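Local atomic coordinates of probable FAD-dependent oxidoreductase PA4991 (Pseudomonas aeruginosa PAO1, PDB entry 5EZ7), a protein that binds one FAD per subunit and probably acts as an oxidoreductase whose physiological substrate is not known. Residues 171-176 with 375-380; 4-9 with 195-200; 89-94 with 161-166; 20-25 with 352-357. One frame throughout, in Å; residues are numbered along the deposited sequence.

Interaction 1: 171-176 with 375-380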
loop_
_atom_site.group_PDB
_atom_site.type_symbol
_atom_site.label_atom_id
_atom_site.label_comp_id
_atom_site.label_asym_id
_atom_site.label_seq_id
_atom_site.Cartn_x
_atom_site.Cartn_y
_atom_site.Cartn_z
ATOM N N SER A 171 -5.819 18.780 5.809
ATOM C CA SER A 171 -4.451 18.483 6.242
ATOM C C SER A 171 -3.454 18.314 5.085
ATOM O O SER A 171 -2.248 18.376 5.305
ATOM C CB SER A 171 -4.415 17.242 7.168
ATOM O OG SER A 171 -4.823 16.040 6.535
ATOM N N LEU A 172 -3.947 18.108 3.863
ATOM C CA LEU A 172 -3.081 17.706 2.765
ATOM C C LEU A 172 -2.268 18.825 2.140
ATOM O O LEU A 172 -2.827 19.818 1.666
ATOM C CB LEU A 172 -3.902 17.059 1.675
ATOM C CG LEU A 172 -4.626 15.785 2.037
ATOM C CD1 LEU A 172 -5.419 15.352 0.802
ATOM C CD2 LEU A 172 -3.659 14.718 2.501
ATOM N N LEU A 173 -0.956 18.618 2.060
ATOM C CA LEU A 173 -0.061 19.606 1.519
ATOM C C LEU A 173 0.916 19.017 0.496
ATOM O O LEU A 173 1.742 18.153 0.817
ATOM C CB LEU A 173 0.717 20.257 2.656
ATOM C CG LEU A 173 1.807 21.246 2.231
ATOM C CD1 LEU A 173 1.285 22.461 1.480
ATOM C CD2 LEU A 173 2.537 21.668 3.476
ATOM N N ALA A 174 0.837 19.532 -0.728
ATOM C CA ALA A 174 1.904 19.376 -1.706
ATOM C C ALA A 174 3.131 20.174 -1.281
ATOM O O ALA A 174 3.082 21.386 -1.253
ATOM C CB ALA A 174 1.448 19.831 -3.108
ATOM N N GLY A 175 4.222 19.478 -1.007
ATOM C CA GLY A 175 5.506 20.103 -0.738
ATOM C C GLY A 175 6.654 19.270 -1.266
ATOM O O GLY A 175 6.701 18.067 -1.069
ATOM N N GLU A 176 7.579 19.922 -1.943
ATOM C CA GLU A 176 8.641 19.251 -2.646
ATOM C C GLU A 176 9.930 19.208 -1.842
ATOM O O GLU A 176 10.558 18.170 -1.741
ATOM C CB GLU A 176 8.887 19.924 -4.005
ATOM C CG GLU A 176 7.899 19.482 -5.086
ATOM C CD GLU A 176 8.231 20.023 -6.481
ATOM O OE1 GLU A 176 9.205 20.817 -6.622
ATOM O OE2 GLU A 176 7.499 19.659 -7.445
ATOM N N PRO A 375 -4.667 27.485 6.694
ATOM C CA PRO A 375 -5.145 28.270 5.530
ATOM C C PRO A 375 -5.413 27.333 4.354
ATOM O O PRO A 375 -5.395 26.122 4.517
ATOM C CB PRO A 375 -3.955 29.201 5.220
ATOM C CG PRO A 375 -2.759 28.392 5.623
ATOM C CD PRO A 375 -3.200 27.633 6.870
ATOM N N GLN A 376 -5.669 27.897 3.186
ATOM C CA GLN A 376 -5.670 27.123 1.952
ATOM C C GLN A 376 -4.232 26.755 1.637
ATOM O O GLN A 376 -3.306 27.566 1.790
ATOM C CB GLN A 376 -6.263 27.902 0.771
ATOM C CG GLN A 376 -7.733 28.343 0.909
ATOM C CD GLN A 376 -8.744 27.227 0.663
ATOM O OE1 GLN A 376 -9.525 27.268 -0.302
ATOM N NE2 GLN A 376 -8.750 26.233 1.554
ATOM N N LEU A 377 -4.059 25.513 1.220
ATOM C CA LEU A 377 -2.745 24.948 0.936
ATOM C C LEU A 377 -2.756 24.310 -0.437
ATOM O O LEU A 377 -3.790 23.819 -0.839
ATOM C CB LEU A 377 -2.404 23.900 2.000
ATOM C CG LEU A 377 -2.286 24.466 3.425
ATOM C CD1 LEU A 377 -2.128 23.344 4.437
ATOM C CD2 LEU A 377 -1.132 25.447 3.587
ATOM N N PRO A 378 -1.615 24.352 -1.166
ATOM C CA PRO A 378 -1.542 23.590 -2.408
ATOM C C PRO A 378 -1.683 22.070 -2.113
ATOM O O PRO A 378 -1.195 21.576 -1.102
ATOM C CB PRO A 378 -0.170 23.960 -2.987
ATOM C CG PRO A 378 0.612 24.557 -1.866
ATOM C CD PRO A 378 -0.392 25.154 -0.930
ATOM N N ARG A 379 -2.428 21.375 -2.966
ATOM C CA ARG A 379 -2.863 20.031 -2.675
ATOM C C ARG A 379 -2.172 19.053 -3.600
ATOM O O ARG A 379 -2.022 19.309 -4.794
ATOM C CB ARG A 379 -4.368 19.898 -2.803
ATOM C CG ARG A 379 -5.097 20.930 -1.966
ATOM C CD ARG A 379 -6.555 20.580 -1.792
ATOM N NE ARG A 379 -6.754 20.034 -0.461
ATOM C CZ ARG A 379 -7.263 18.842 -0.155
ATOM N NH1 ARG A 379 -7.699 17.978 -1.082
ATOM N NH2 ARG A 379 -7.345 18.518 1.131
ATOM N N PRO A 380 -1.718 17.934 -3.040
ATOM C CA PRO A 380 -1.117 16.916 -3.902
ATOM C C PRO A 380 -2.183 16.260 -4.824
ATOM O O PRO A 380 -3.355 16.212 -4.453
ATOM C CB PRO A 380 -0.520 15.912 -2.904
ATOM C CG PRO A 380 -1.344 16.062 -1.672
ATOM C CD PRO A 380 -1.907 17.474 -1.659
#

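Interaction 2: 4-9 with 195-200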
loop_
_atom_site.group_PDB
_atom_site.type_symbol
_atom_site.label_atom_id
_atom_site.label_comp_id
_atom_site.label_asym_id
_atom_site.label_seq_id
_atom_site.Cartn_x
_atom_site.Cartn_y
_atom_site.Cartn_z
ATOM N N GLN A 4 2.870 31.597 5.096
ATOM C CA GLN A 4 2.245 31.646 6.433
ATOM C C GLN A 4 2.697 30.455 7.284
ATOM O O GLN A 4 2.545 29.284 6.867
ATOM C CB GLN A 4 0.724 31.635 6.277
ATOM C CG GLN A 4 -0.091 31.900 7.537
ATOM C CD GLN A 4 -1.602 31.845 7.254
ATOM O OE1 GLN A 4 -2.089 32.357 6.239
ATOM N NE2 GLN A 4 -2.341 31.194 8.137
ATOM N N ALA A 5 3.269 30.731 8.448
ATOM C CA ALA A 5 3.763 29.641 9.289
ATOM C C ALA A 5 2.617 28.767 9.801
ATOM O O ALA A 5 1.512 29.256 10.000
ATOM C CB ALA A 5 4.564 30.187 10.451
ATOM N N LEU A 6 2.877 27.481 10.000
ATOM C CA LEU A 6 1.850 26.568 10.472
ATOM C C LEU A 6 2.246 25.910 11.774
ATOM O O LEU A 6 3.414 25.818 12.106
ATOM C CB LEU A 6 1.568 25.466 9.458
ATOM C CG LEU A 6 1.211 25.827 8.005
ATOM C CD1 LEU A 6 0.781 24.568 7.253
ATOM C CD2 LEU A 6 0.121 26.883 7.905
ATOM N N SER A 7 1.235 25.398 12.460
ATOM C CA SER A 7 1.365 24.771 13.760
ATOM C C SER A 7 0.342 23.621 13.793
ATOM O O SER A 7 -0.819 23.851 13.462
ATOM C CB SER A 7 1.077 25.862 14.801
ATOM O OG SER A 7 0.828 25.365 16.078
ATOM N N THR A 8 0.777 22.396 14.092
ATOM C CA THR A 8 -0.124 21.261 14.344
ATOM C C THR A 8 0.438 20.369 15.438
ATOM O O THR A 8 1.458 20.693 16.054
ATOM C CB THR A 8 -0.378 20.334 13.090
ATOM O OG1 THR A 8 0.870 20.023 12.427
ATOM C CG2 THR A 8 -1.428 20.942 12.179
ATOM N N ASP A 9 -0.234 19.230 15.646
ATOM C CA ASP A 9 0.220 18.213 16.548
ATOM C C ASP A 9 1.175 17.255 15.880
ATOM O O ASP A 9 2.261 17.085 16.393
ATOM C CB ASP A 9 -0.971 17.475 17.168
ATOM C CG ASP A 9 -1.911 18.430 17.959
ATOM O OD1 ASP A 9 -1.416 19.325 18.709
ATOM O OD2 ASP A 9 -3.140 18.277 17.788
ATOM N N ARG A 195 8.345 27.133 4.123
ATOM C CA ARG A 195 7.260 27.324 5.091
ATOM C C ARG A 195 7.537 26.583 6.396
ATOM O O ARG A 195 7.723 25.380 6.406
ATOM C CB ARG A 195 5.938 26.808 4.527
ATOM C CG ARG A 195 4.782 27.168 5.429
ATOM C CD ARG A 195 3.549 26.375 5.102
ATOM N NE ARG A 195 3.086 26.600 3.738
ATOM C CZ ARG A 195 2.132 27.447 3.345
ATOM N NH1 ARG A 195 1.487 28.266 4.183
ATOM N NH2 ARG A 195 1.831 27.501 2.060
ATOM N N GLU A 196 7.485 27.299 7.500
ATOM C CA GLU A 196 7.851 26.714 8.776
ATOM C C GLU A 196 6.590 26.104 9.368
ATOM O O GLU A 196 5.532 26.710 9.327
ATOM C CB GLU A 196 8.636 27.708 9.646
ATOM C CG GLU A 196 7.891 28.499 10.691
ATOM C CD GLU A 196 8.741 29.667 11.228
ATOM O OE1 GLU A 196 9.818 29.404 11.822
ATOM O OE2 GLU A 196 8.350 30.855 11.012
ATOM N N ILE A 197 6.696 24.833 9.762
ATOM C CA ILE A 197 5.577 24.049 10.276
ATOM C C ILE A 197 5.989 23.390 11.582
ATOM O O ILE A 197 6.750 22.453 11.568
ATOM C CB ILE A 197 5.189 22.921 9.301
ATOM C CG1 ILE A 197 4.856 23.519 7.915
ATOM C CG2 ILE A 197 4.033 22.080 9.880
ATOM C CD1 ILE A 197 4.385 22.498 6.892
ATOM N N ARG A 198 5.432 23.844 12.682
ATOM C CA ARG A 198 5.833 23.355 13.994
ATOM C C ARG A 198 4.945 22.195 14.404
ATOM O O ARG A 198 3.750 22.214 14.120
ATOM C CB ARG A 198 5.755 24.495 15.026
ATOM C CG ARG A 198 6.769 25.598 14.745
ATOM C CD ARG A 198 6.874 26.695 15.823
ATOM N NE ARG A 198 8.286 26.844 16.210
ATOM C CZ ARG A 198 9.241 27.384 15.441
ATOM N NH1 ARG A 198 8.959 27.893 14.236
ATOM N NH2 ARG A 198 10.496 27.421 15.877
ATOM N N ALA A 199 5.516 21.185 15.053
ATOM C CA ALA A 199 4.714 19.991 15.430
ATOM C C ALA A 199 5.322 19.219 16.561
ATOM O O ALA A 199 6.512 19.260 16.706
ATOM C CB ALA A 199 4.554 19.056 14.250
ATOM N N GLN A 200 4.470 18.563 17.367
ATOM C CA GLN A 200 4.901 17.905 18.617
ATOM C C GLN A 200 5.690 16.709 18.208
ATOM O O GLN A 200 6.615 16.290 18.916
ATOM C CB GLN A 200 3.741 17.470 19.530
ATOM C CG GLN A 200 2.736 18.539 19.903
ATOM C CD GLN A 200 1.820 18.106 21.046
ATOM O OE1 GLN A 200 2.284 17.832 22.159
ATOM N NE2 GLN A 200 0.506 18.044 20.784
#

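Interaction 3: 89-94 with 161-166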
loop_
_atom_site.group_PDB
_atom_site.type_symbol
_atom_site.label_atom_id
_atom_site.label_comp_id
_atom_site.label_asym_id
_atom_site.label_seq_id
_atom_site.Cartn_x
_atom_site.Cartn_y
_atom_site.Cartn_z
ATOM N N LEU A 89 -11.793 3.070 10.932
ATOM C CA LEU A 89 -11.985 4.208 10.019
ATOM C C LEU A 89 -13.307 4.068 9.255
ATOM O O LEU A 89 -13.813 2.957 9.055
ATOM C CB LEU A 89 -10.839 4.304 9.019
ATOM C CG LEU A 89 -9.447 4.724 9.527
ATOM C CD1 LEU A 89 -8.479 4.727 8.344
ATOM C CD2 LEU A 89 -9.437 6.088 10.235
ATOM N N ASP A 90 -13.879 5.199 8.848
ATOM C CA ASP A 90 -15.033 5.186 7.969
ATOM C C ASP A 90 -14.623 5.035 6.503
ATOM O O ASP A 90 -14.430 6.015 5.806
ATOM C CB ASP A 90 -15.858 6.458 8.133
ATOM C CG ASP A 90 -17.207 6.339 7.500
ATOM O OD1 ASP A 90 -17.497 5.339 6.810
ATOM O OD2 ASP A 90 -18.024 7.239 7.702
ATOM N N LEU A 91 -14.528 3.799 6.039
ATOM C CA LEU A 91 -14.328 3.505 4.634
ATOM C C LEU A 91 -15.617 2.993 4.020
ATOM O O LEU A 91 -15.573 2.167 3.120
ATOM C CB LEU A 91 -13.215 2.459 4.460
ATOM C CG LEU A 91 -11.850 2.725 5.105
ATOM C CD1 LEU A 91 -10.846 1.671 4.695
ATOM C CD2 LEU A 91 -11.292 4.112 4.818
ATOM N N ARG A 92 -16.771 3.460 4.480
ATOM C CA ARG A 92 -18.009 2.987 3.859
ATOM C C ARG A 92 -18.092 3.445 2.400
ATOM O O ARG A 92 -17.770 4.587 2.084
ATOM C CB ARG A 92 -19.225 3.451 4.632
ATOM C CG ARG A 92 -19.507 2.576 5.847
ATOM C CD ARG A 92 -20.563 3.177 6.737
ATOM N NE ARG A 92 -20.238 4.565 7.060
ATOM C CZ ARG A 92 -20.897 5.312 7.940
ATOM N NH1 ARG A 92 -20.502 6.564 8.137
ATOM N NH2 ARG A 92 -21.914 4.829 8.655
ATOM N N GLY A 93 -18.482 2.525 1.524
ATOM C CA GLY A 93 -18.567 2.801 0.073
ATOM C C GLY A 93 -17.240 2.784 -0.697
ATOM O O GLY A 93 -17.175 3.183 -1.871
ATOM N N VAL A 94 -16.180 2.316 -0.057
ATOM C CA VAL A 94 -14.968 1.982 -0.773
ATOM C C VAL A 94 -15.227 0.682 -1.551
ATOM O O VAL A 94 -15.828 -0.268 -1.050
ATOM C CB VAL A 94 -13.760 1.882 0.184
ATOM C CG1 VAL A 94 -12.505 1.426 -0.555
ATOM C CG2 VAL A 94 -13.518 3.241 0.852
ATOM N N ILE A 161 -7.592 5.108 -1.568
ATOM C CA ILE A 161 -6.783 6.317 -1.447
ATOM C C ILE A 161 -7.569 7.568 -1.558
ATOM O O ILE A 161 -7.289 8.495 -0.810
ATOM C CB ILE A 161 -5.662 6.291 -2.507
ATOM C CG1 ILE A 161 -4.572 5.402 -1.962
ATOM C CG2 ILE A 161 -5.067 7.656 -2.800
ATOM C CD1 ILE A 161 -3.980 4.620 -3.054
ATOM N N ARG A 162 -8.521 7.578 -2.495
ATOM C CA ARG A 162 -9.483 8.687 -2.652
ATOM C C ARG A 162 -10.226 8.958 -1.319
ATOM O O ARG A 162 -10.288 10.070 -0.860
ATOM C CB ARG A 162 -10.483 8.424 -3.812
ATOM C CG ARG A 162 -11.781 9.255 -3.695
ATOM C CD ARG A 162 -13.032 8.635 -4.291
ATOM N NE ARG A 162 -13.415 7.351 -3.700
ATOM C CZ ARG A 162 -14.181 7.163 -2.617
ATOM N NH1 ARG A 162 -14.689 8.204 -1.911
ATOM N NH2 ARG A 162 -14.426 5.901 -2.226
ATOM N N ARG A 163 -10.761 7.914 -0.706
ATOM C CA ARG A 163 -11.455 8.024 0.592
ATOM C C ARG A 163 -10.567 8.481 1.751
ATOM O O ARG A 163 -10.954 9.330 2.548
ATOM C CB ARG A 163 -12.090 6.681 0.959
ATOM C CG ARG A 163 -12.986 6.699 2.200
ATOM C CD ARG A 163 -13.990 7.854 2.213
ATOM N NE ARG A 163 -14.761 7.844 3.448
ATOM C CZ ARG A 163 -15.552 8.835 3.887
ATOM N NH1 ARG A 163 -15.689 9.973 3.199
ATOM N NH2 ARG A 163 -16.215 8.687 5.036
ATOM N N LEU A 164 -9.363 7.935 1.839
ATOM C CA LEU A 164 -8.436 8.387 2.863
ATOM C C LEU A 164 -8.034 9.830 2.644
ATOM O O LEU A 164 -7.771 10.533 3.613
ATOM C CB LEU A 164 -7.202 7.520 2.946
ATOM C CG LEU A 164 -7.420 6.071 3.356
ATOM C CD1 LEU A 164 -6.173 5.260 3.101
ATOM C CD2 LEU A 164 -7.756 5.925 4.819
ATOM N N ALA A 165 -8.006 10.281 1.396
ATOM C CA ALA A 165 -7.738 11.678 1.120
ATOM C C ALA A 165 -8.909 12.537 1.510
ATOM O O ALA A 165 -8.701 13.618 1.999
ATOM C CB ALA A 165 -7.403 11.882 -0.337
ATOM N N GLU A 166 -10.142 12.077 1.299
ATOM C CA GLU A 166 -11.319 12.773 1.833
ATOM C C GLU A 166 -11.248 12.913 3.357
ATOM O O GLU A 166 -11.461 13.999 3.915
ATOM C CB GLU A 166 -12.621 12.048 1.443
ATOM C CG GLU A 166 -13.139 12.423 0.048
ATOM C CD GLU A 166 -14.135 11.439 -0.578
ATOM O OE1 GLU A 166 -14.536 10.429 0.072
ATOM O OE2 GLU A 166 -14.511 11.678 -1.762
#

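Interaction 4: 20-25 with 352-357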
loop_
_atom_site.group_PDB
_atom_site.type_symbol
_atom_site.label_atom_id
_atom_site.label_comp_id
_atom_site.label_asym_id
_atom_site.label_seq_id
_atom_site.Cartn_x
_atom_site.Cartn_y
_atom_site.Cartn_z
ATOM N N LEU A 20 -1.494 8.001 5.016
ATOM C CA LEU A 20 -2.871 8.414 4.875
ATOM C C LEU A 20 -3.734 7.722 5.915
ATOM O O LEU A 20 -4.671 8.300 6.418
ATOM C CB LEU A 20 -3.381 8.121 3.464
ATOM C CG LEU A 20 -3.052 9.101 2.326
ATOM C CD1 LEU A 20 -3.470 8.507 0.973
ATOM C CD2 LEU A 20 -3.754 10.449 2.517
ATOM N N TRP A 21 -3.421 6.476 6.214
ATOM C CA TRP A 21 -4.208 5.710 7.156
ATOM C C TRP A 21 -3.953 6.292 8.491
ATOM O O TRP A 21 -4.873 6.638 9.179
ATOM C CB TRP A 21 -3.855 4.217 7.141
ATOM C CG TRP A 21 -4.755 3.407 7.995
ATOM C CD1 TRP A 21 -4.767 3.363 9.344
ATOM C CD2 TRP A 21 -5.812 2.547 7.553
ATOM N NE1 TRP A 21 -5.774 2.532 9.778
ATOM C CE2 TRP A 21 -6.403 1.994 8.694
ATOM C CE3 TRP A 21 -6.312 2.187 6.291
ATOM C CZ2 TRP A 21 -7.481 1.109 8.627
ATOM C CZ3 TRP A 21 -7.371 1.294 6.224
ATOM C CH2 TRP A 21 -7.941 0.757 7.384
ATOM N N LEU A 22 -2.682 6.449 8.841
ATOM C CA LEU A 22 -2.304 7.095 10.112
ATOM C C LEU A 22 -2.924 8.461 10.232
ATOM O O LEU A 22 -3.421 8.824 11.292
ATOM C CB LEU A 22 -0.793 7.255 10.211
ATOM C CG LEU A 22 -0.227 8.108 11.377
ATOM C CD1 LEU A 22 -0.534 7.447 12.725
ATOM C CD2 LEU A 22 1.281 8.337 11.199
ATOM N N ASN A 23 -2.859 9.241 9.169
ATOM C CA ASN A 23 -3.450 10.580 9.231
ATOM C C ASN A 23 -4.930 10.493 9.594
ATOM O O ASN A 23 -5.429 11.249 10.404
ATOM C CB ASN A 23 -3.260 11.297 7.901
ATOM C CG ASN A 23 -3.614 12.780 7.955
ATOM O OD1 ASN A 23 -3.179 13.491 8.863
ATOM N ND2 ASN A 23 -4.352 13.262 6.960
ATOM N N ALA A 24 -5.639 9.553 8.985
ATOM C CA ALA A 24 -7.050 9.444 9.214
ATOM C C ALA A 24 -7.367 9.031 10.672
ATOM O O ALA A 24 -8.281 9.573 11.277
ATOM C CB ALA A 24 -7.634 8.463 8.227
ATOM N N ARG A 25 -6.625 8.072 11.202
ATOM C CA ARG A 25 -6.708 7.687 12.597
ATOM C C ARG A 25 -6.481 8.858 13.585
ATOM O O ARG A 25 -7.247 9.032 14.556
ATOM C CB ARG A 25 -5.697 6.563 12.877
ATOM C CG ARG A 25 -6.132 5.198 12.317
ATOM C CD ARG A 25 -7.068 4.405 13.251
ATOM N NE ARG A 25 -6.313 4.065 14.464
ATOM C CZ ARG A 25 -5.405 3.078 14.566
ATOM N NH1 ARG A 25 -5.146 2.205 13.563
ATOM N NH2 ARG A 25 -4.748 2.945 15.704
ATOM N N ASP A 352 -1.603 -1.477 11.519
ATOM C CA ASP A 352 -0.651 -1.845 12.560
ATOM C C ASP A 352 0.405 -0.741 12.679
ATOM O O ASP A 352 0.876 -0.434 13.777
ATOM C CB ASP A 352 -0.015 -3.227 12.266
ATOM C CG ASP A 352 0.901 -3.699 13.387
ATOM O OD1 ASP A 352 0.379 -3.969 14.502
ATOM O OD2 ASP A 352 2.146 -3.778 13.184
ATOM N N PHE A 353 0.753 -0.128 11.558
ATOM C CA PHE A 353 1.691 1.011 11.554
ATOM C C PHE A 353 1.106 2.175 12.335
ATOM O O PHE A 353 1.765 2.677 13.241
ATOM C CB PHE A 353 2.080 1.420 10.131
ATOM C CG PHE A 353 2.980 2.625 10.056
ATOM C CD1 PHE A 353 4.348 2.513 10.304
ATOM C CD2 PHE A 353 2.477 3.868 9.716
ATOM C CE1 PHE A 353 5.186 3.609 10.229
ATOM C CE2 PHE A 353 3.316 4.978 9.631
ATOM C CZ PHE A 353 4.664 4.848 9.901
ATOM N N ALA A 354 -0.134 2.553 12.016
ATOM C CA ALA A 354 -0.903 3.487 12.824
ATOM C C ALA A 354 -0.940 3.136 14.326
ATOM O O ALA A 354 -0.638 3.980 15.138
ATOM C CB ALA A 354 -2.307 3.681 12.260
ATOM N N ASP A 355 -1.296 1.910 14.685
ATOM C CA ASP A 355 -1.299 1.471 16.123
ATOM C C ASP A 355 0.043 1.697 16.797
ATOM O O ASP A 355 0.069 2.101 17.951
ATOM C CB ASP A 355 -1.604 -0.022 16.294
ATOM C CG ASP A 355 -3.014 -0.412 15.858
ATOM O OD1 ASP A 355 -3.935 0.433 15.904
ATOM O OD2 ASP A 355 -3.207 -1.593 15.456
ATOM N N ARG A 356 1.142 1.433 16.080
ATOM C CA ARG A 356 2.470 1.542 16.661
ATOM C C ARG A 356 2.810 2.991 16.909
ATOM O O ARG A 356 3.377 3.307 17.958
ATOM C CB ARG A 356 3.533 0.814 15.851
ATOM C CG ARG A 356 3.608 -0.664 16.211
ATOM C CD ARG A 356 3.914 -1.547 15.016
ATOM N NE ARG A 356 3.919 -2.977 15.381
ATOM C CZ ARG A 356 4.968 -3.640 15.893
ATOM N NH1 ARG A 356 6.133 -3.019 16.100
ATOM N NH2 ARG A 356 4.866 -4.939 16.207
ATOM N N VAL A 357 2.411 3.871 15.990
ATOM C CA VAL A 357 2.586 5.292 16.193
ATOM C C VAL A 357 1.711 5.789 17.360
ATOM O O VAL A 357 2.204 6.543 18.222
ATOM C CB VAL A 357 2.320 6.099 14.912
ATOM C CG1 VAL A 357 2.253 7.590 15.196
ATOM C CG2 VAL A 357 3.392 5.820 13.855
#

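Interaction 1: 171-176 with 375-380
One face of the Arg379 guanidinium is covered by Leu172, whose CB lies 3.8 Å from NH2. Leu172 CD1 also reaches NH2, at 3.7 Å, and the two side chains cross obliquely. The Arg379 chain bends at chi3 (103°), which turns NE aside from the extended path. Strand 172-174 is an outermost strand of the Rossmann-type FAD-binding sheet and lies parallel to strand 33-37, which carries the FAD-binding residue Glu37. The proline-rich segment 375-380 runs over this edge strand without joining the sheet as a regular strand. A single backbone hydrogen bond joins the two segments, from Ala174 N to Pro378 O (2.9 Å, N-H...O angle 157°). The donor sits above the carbonyl plane. Leu173 CA adds a weaker C-H...O contact to Pro378 O. The side chains of Leu172 and Leu173 serve different partners. Leu172 CB packs on Pro380 CD (3.9 Å). Leu173 has CG anti to the backbone N (chi1 175°), and its CD1 touches Leu377 CB and Pro378 CD, each at 4.0 Å. Pro380 also touches Glu37. Next to the backbone bond, Pro380 CD lies 3.6 Å from Ala174 N.

Interaction 2: 4-9 with 195-200
Leu6 and Ser7 pair with Ile197 and Arg198 as parallel strands of a mixed four-strand sheet, with strand 6-7 outermost. Leu6 N donates to Glu196 O at 2.8 Å, and Leu6 O accepts from Arg198 N at 2.9 Å. Thr8 N then donates to Arg198 O at 3.0 Å. Leu6 and Ile197 lie side by side on one face, with Leu6 CB 4.1 Å from Ile197 CG1. Leu6 also crosses the aliphatic part of Arg195. Its CG meets Arg195 CD at 3.8 Å. The Arg195 chain bends at chi3 (-61°), which sets NE, and NH1 donates to Gln4 O in the carbonyl plane, on a lone pair. Past Thr8 and Ala199 both segments lead into the Rossmann-type sheet, where strands 10-13 and 201-204 are parallel neighbours. Asp9 and Gln200 stand at this junction. Gln200 N donates to Asp9 O at 2.8 Å. Gln200 NE2 meets Asp9 OD1 from above the carboxylate plane, at 3.1 Å, and the amide and carboxylate planes are 67° apart. OD1 also accepts from His371 and Ser369 N, and OD2 from Ala32 N. Gln200 NE2 has a further partner in Arg367 O. Thr8 OG1 lies between its backbone N and carbonyl carbon (chi1 46°). The contact buries OG1, which has no polar partner in the model.

Interaction 3: 89-94 with 161-166
Arg163 lays its CB and CG against Val94, both 3.7 Å from Val94 CG2, with the two side chains set at a slant to each other. The chain bends at chi2 (48°), which sets CD. NE then donates to Asp90 O at 3.0 Å, close to the guanidinium plane. NH2 adds a weak bond to the same oxygen. NH2 also forms a longer salt bridge to Asp90 OD2, at 3.5 Å, with the carboxylate and guanidinium planes nearly perpendicular (88°). Arg92 grips the same carboxylate side-on, NE to OD1 and NH1 to OD2. The two arginines would be expected to favour the charged form of Asp90. Glu166, one turn along the helix, forms salt bridges with both Arg162 and Arg163. Arg162 NE pairs with Asp159. The apolar side of the contact is formed by Leu164 CD2, which meets Leu89 CD1 at 3.8 Å and Leu91 CD2 at 4.0 Å. Leu89 and Leu91 also touch Trp21 of helix 17-28, while Leu164 touches Ile17. The loop itself is folded by an Asx turn, in which Asp90 OD1 accepts from Arg92 N, overlapping a type II beta turn from Leu91 to Val94.

Interaction 4: 20-25 with 352-357
Trp21 touches Ala354 where two helices of the FAD-binding Rossmann-type domain pack together. Helix 17-28 follows strand 10-13 and the glycine-rich turn that matches a GxGxxG pattern (Gly14, Gly16, Gly19). Helix 350-364 comes just after the FAD-binding residues Leu347 and Ala348. The segment axes approach to 8.8 Å and cross at -52°. Trp21 meets Ala354 CB with CD1, at 3.8 Å and near the plane of the indole ring. Leu22 comes next, and its CA is 4.7 Å from that of Ala354, so the small alanine lets the backbones come close. Leu22 CG is anti to the backbone N (chi1 171°). Its CD1 packs on Val357 CG1 at 3.7 Å, the two side chains crossing at about a right angle. Its CD2 approaches Phe353 CE2 at 4.2 Å. One turn on, Arg25 bends at chi2 and chi3, and its guanidinium spans Ala354 to reach Asp355 in a salt bridge. Both ends of this ion pair have second partners, Glu88 for Arg25 NH1 and Arg78 for Asp355 OD2. Ala354 CB lies over one face of the guanidinium, 3.5 Å from NH1. Asp355 OD1 sits at its edge. It takes a weak bond from NH1 and a short one of 2.6 Å from NH2, which arrives on the anti side of the carboxylate.

In the fold
Interactions 1, 3 and 4 meet around helix 17-28. Asn23 of interaction 4 is hydrogen-bonded to Ser171 of interaction 1, and Trp21 and Ala24 pack on Leu89 of interaction 3. The centres of interactions 3 and 4 are about 14 Å apart. Helix 157-168 of interaction 3 leads directly into strand 172-174 of interaction 1. The centre of interaction 2 lies about 13 Å from that of interaction 1, which it touches through Pro375 and Leu6, and about 26 Å from that of interaction 3. Along the chain, interaction 3 is nested within the loops closed by interactions 2 and 4. Segments 352-357 and 375-380 thus bring the C-terminal part back onto the FAD-binding domain.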